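Local coordinates for synaptonemal complex protein 2 (PDB 5IWZ) that forms a major part of the axial and lateral elements of the synaptonemal complex and is required for normal meiotic chromosome synapsis, at residues A[280-286]-A[307-313]. Numbering follows the deposited sequence.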
loop_
_atom_site.group_PDB
_atom_site.type_symbol
_atom_site.label_atom_id
_atom_site.label_comp_id
_atom_site.label_asym_id
_atom_site.label_seq_id
_atom_site.Cartn_x
_atom_site.Cartn_y
_atom_site.Cartn_z
ATOM N N ARG A 280 1.403 17.979 8.652
ATOM C CA ARG A 280 1.481 16.662 9.251
ATOM C C ARG A 280 2.636 15.840 8.700
ATOM O O ARG A 280 2.761 14.653 9.045
ATOM C CB ARG A 280 0.145 15.928 9.058
ATOM C CG ARG A 280 -1.063 16.672 9.587
ATOM C CD ARG A 280 -1.105 16.726 11.100
ATOM N NE ARG A 280 -1.301 15.399 11.681
ATOM C CZ ARG A 280 -1.090 15.112 12.962
ATOM N NH1 ARG A 280 -0.674 16.061 13.790
ATOM N NH2 ARG A 280 -1.281 13.879 13.411
ATOM N N VAL A 281 3.473 16.433 7.845
ATOM C CA VAL A 281 4.716 15.832 7.373
ATOM C C VAL A 281 5.811 16.885 7.510
ATOM O O VAL A 281 5.715 17.956 6.904
ATOM C CB VAL A 281 4.617 15.351 5.917
ATOM C CG1 VAL A 281 5.961 14.837 5.446
ATOM C CG2 VAL A 281 3.557 14.259 5.777
ATOM N N TYR A 282 6.846 16.579 8.295
ATOM C CA TYR A 282 8.021 17.420 8.442
ATOM C C TYR A 282 9.151 16.801 7.644
ATOM O O TYR A 282 9.562 15.665 7.921
ATOM C CB TYR A 282 8.424 17.554 9.910
ATOM C CG TYR A 282 7.662 18.619 10.651
ATOM C CD1 TYR A 282 8.167 19.910 10.776
ATOM C CD2 TYR A 282 6.435 18.335 11.222
ATOM C CE1 TYR A 282 7.458 20.895 11.453
ATOM C CE2 TYR A 282 5.719 19.312 11.897
ATOM C CZ TYR A 282 6.234 20.590 12.007
ATOM O OH TYR A 282 5.512 21.549 12.685
ATOM N N THR A 283 9.658 17.545 6.667
ATOM C CA THR A 283 10.754 17.098 5.814
ATOM C C THR A 283 12.017 17.909 6.113
ATOM O O THR A 283 12.015 19.130 5.968
ATOM C CB THR A 283 10.357 17.234 4.349
ATOM O OG1 THR A 283 9.267 16.342 4.080
ATOM C CG2 THR A 283 11.520 16.898 3.455
ATOM N N PHE A 284 13.105 17.221 6.540
ATOM C CA PHE A 284 14.368 17.897 6.818
ATOM C C PHE A 284 15.446 17.436 5.849
ATOM O O PHE A 284 15.519 16.242 5.532
ATOM C CB PHE A 284 14.875 17.622 8.250
ATOM C CG PHE A 284 14.024 18.230 9.332
ATOM C CD1 PHE A 284 13.840 19.593 9.402
ATOM C CD2 PHE A 284 13.414 17.430 10.282
ATOM C CE1 PHE A 284 13.060 20.156 10.398
ATOM C CE2 PHE A 284 12.632 17.986 11.284
ATOM C CZ PHE A 284 12.458 19.353 11.338
ATOM N N PRO A 285 16.327 18.331 5.403
ATOM C CA PRO A 285 17.535 17.873 4.722
ATOM C C PRO A 285 18.460 17.207 5.719
ATOM O O PRO A 285 18.507 17.559 6.902
ATOM C CB PRO A 285 18.140 19.164 4.154
ATOM C CG PRO A 285 17.683 20.232 5.089
ATOM C CD PRO A 285 16.324 19.793 5.608
ATOM N N CYS A 286 19.172 16.203 5.238
ATOM C CA CYS A 286 20.017 15.363 6.070
ATOM C C CYS A 286 21.433 15.354 5.504
ATOM O O CYS A 286 21.623 15.344 4.282
ATOM C CB CYS A 286 19.450 13.945 6.133
ATOM S SG CYS A 286 20.475 12.725 6.958
ATOM N N PHE A 307 19.244 15.586 0.360
ATOM C CA PHE A 307 18.951 14.253 0.890
ATOM C C PHE A 307 17.835 14.429 1.913
ATOM O O PHE A 307 18.075 14.893 3.029
ATOM C CB PHE A 307 20.222 13.670 1.502
ATOM C CG PHE A 307 20.056 12.328 2.167
ATOM C CD1 PHE A 307 19.131 11.401 1.712
ATOM C CD2 PHE A 307 20.859 11.986 3.242
ATOM C CE1 PHE A 307 19.008 10.164 2.329
ATOM C CE2 PHE A 307 20.740 10.749 3.862
ATOM C CZ PHE A 307 19.804 9.837 3.407
ATOM N N TRP A 308 16.597 14.103 1.526
ATOM C CA TRP A 308 15.419 14.419 2.330
ATOM C C TRP A 308 15.048 13.269 3.272
ATOM O O TRP A 308 15.105 12.101 2.887
ATOM C CB TRP A 308 14.230 14.723 1.415
ATOM C CG TRP A 308 14.380 15.915 0.477
ATOM C CD1 TRP A 308 14.342 15.891 -0.895
ATOM C CD2 TRP A 308 14.543 17.293 0.847
ATOM N NE1 TRP A 308 14.481 17.167 -1.397
ATOM C CE2 TRP A 308 14.608 18.046 -0.353
ATOM C CE3 TRP A 308 14.646 17.963 2.070
ATOM C CZ2 TRP A 308 14.767 19.434 -0.365
ATOM C CZ3 TRP A 308 14.811 19.347 2.057
ATOM C CH2 TRP A 308 14.866 20.067 0.843
ATOM N N ILE A 309 14.649 13.613 4.502
ATOM C CA ILE A 309 14.087 12.680 5.480
ATOM C C ILE A 309 12.695 13.184 5.845
ATOM O O ILE A 309 12.534 14.364 6.183
ATOM C CB ILE A 309 14.946 12.561 6.757
ATOM C CG1 ILE A 309 16.422 12.323 6.438
ATOM C CG2 ILE A 309 14.380 11.469 7.699
ATOM C CD1 ILE A 309 16.754 10.973 5.822
ATOM N N ASP A 310 11.700 12.291 5.811
ATOM C CA ASP A 310 10.300 12.653 6.029
ATOM C C ASP A 310 9.841 12.109 7.370
ATOM O O ASP A 310 9.956 10.907 7.629
ATOM C CB ASP A 310 9.425 12.126 4.897
ATOM C CG ASP A 310 9.812 12.732 3.575
ATOM O OD1 ASP A 310 9.838 13.982 3.492
ATOM O OD2 ASP A 310 10.184 11.974 2.656
ATOM N N PHE A 311 9.367 13.008 8.225
ATOM C CA PHE A 311 8.844 12.680 9.544
ATOM C C PHE A 311 7.329 12.732 9.439
ATOM O O PHE A 311 6.761 13.810 9.257
ATOM C CB PHE A 311 9.349 13.669 10.595
ATOM C CG PHE A 311 10.821 13.552 10.902
ATOM C CD1 PHE A 311 11.255 12.979 12.099
ATOM C CD2 PHE A 311 11.772 14.040 10.014
ATOM C CE1 PHE A 311 12.614 12.880 12.398
ATOM C CE2 PHE A 311 13.131 13.952 10.311
ATOM C CZ PHE A 311 13.554 13.377 11.499
ATOM N N ASN A 312 6.677 11.579 9.568
ATOM C CA ASN A 312 5.265 11.424 9.206
ATOM C C ASN A 312 4.402 11.372 10.458
ATOM O O ASN A 312 4.318 10.338 11.121
ATOM C CB ASN A 312 5.092 10.173 8.357
ATOM C CG ASN A 312 5.891 10.252 7.073
ATOM O OD1 ASN A 312 5.696 11.170 6.257
ATOM N ND2 ASN A 312 6.824 9.312 6.895
ATOM N N LEU A 313 3.730 12.489 10.759
ATOM C CA LEU A 313 2.989 12.613 12.011
ATOM C C LEU A 313 1.693 11.814 11.998
ATOM O O LEU A 313 1.195 11.420 13.061
ATOM C CB LEU A 313 2.681 14.083 12.296
ATOM C CG LEU A 313 3.745 14.971 12.936
ATOM C CD1 LEU A 313 5.123 14.803 12.280
ATOM C CD2 LEU A 313 3.271 16.434 12.849
#
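Phe284 turns the edge of its ring, at CD2, toward the face of Phe311 in an offset T-shaped stack, the planes at 72° and Phe284 CD2 lying 3.5 Å from Phe311 CE2. The two strands run antiparallel, and backbone bonds tie the pairs Tyr282–Phe311 and Phe284–Ile309 in both directions. At the Arg280 end of the pair, Leu313 CD2 meets the Tyr282 ring at its edge, 3.9 Å from CE2, while Leu313 CB sits over the centre of the Arg280 guanidinium, whose chain bends at chi2 and chi3 to fold back over it. Across the face opposite Tyr282, Phe284 and Phe311, Thr283 OG1 gives a hydrogen bond to Asp310 OD1; with Thr283 OG1 anti to the carbonyl carbon (chi1 -65°), the CG2 methyl lands 3.6 Å from Trp308 CE3. The Pro285 ring rests against Trp308 CZ3. At the far end Cys286 SG lies obliquely beside the Phe307 ring, 3.7 Å from CE2, and Ile309 CD1 lies above one face, toward the rim. Replacing Phe307 with a serine would probably leave the Cys286 sulfur and Ile309 CD1 without the ring they pack on. Within the Spt16M-like domain, these are edge strand 281-285 and its inner neighbour 308-312 in a four-stranded antiparallel sheet: helix 260-274 covers the Thr283 and Trp308 face, where Arg265 salt-bridges Asp310 OD2, helix 383-390 packs on Phe284 and Phe311 through Val386, and strand 317-321 flanks strand 308-312.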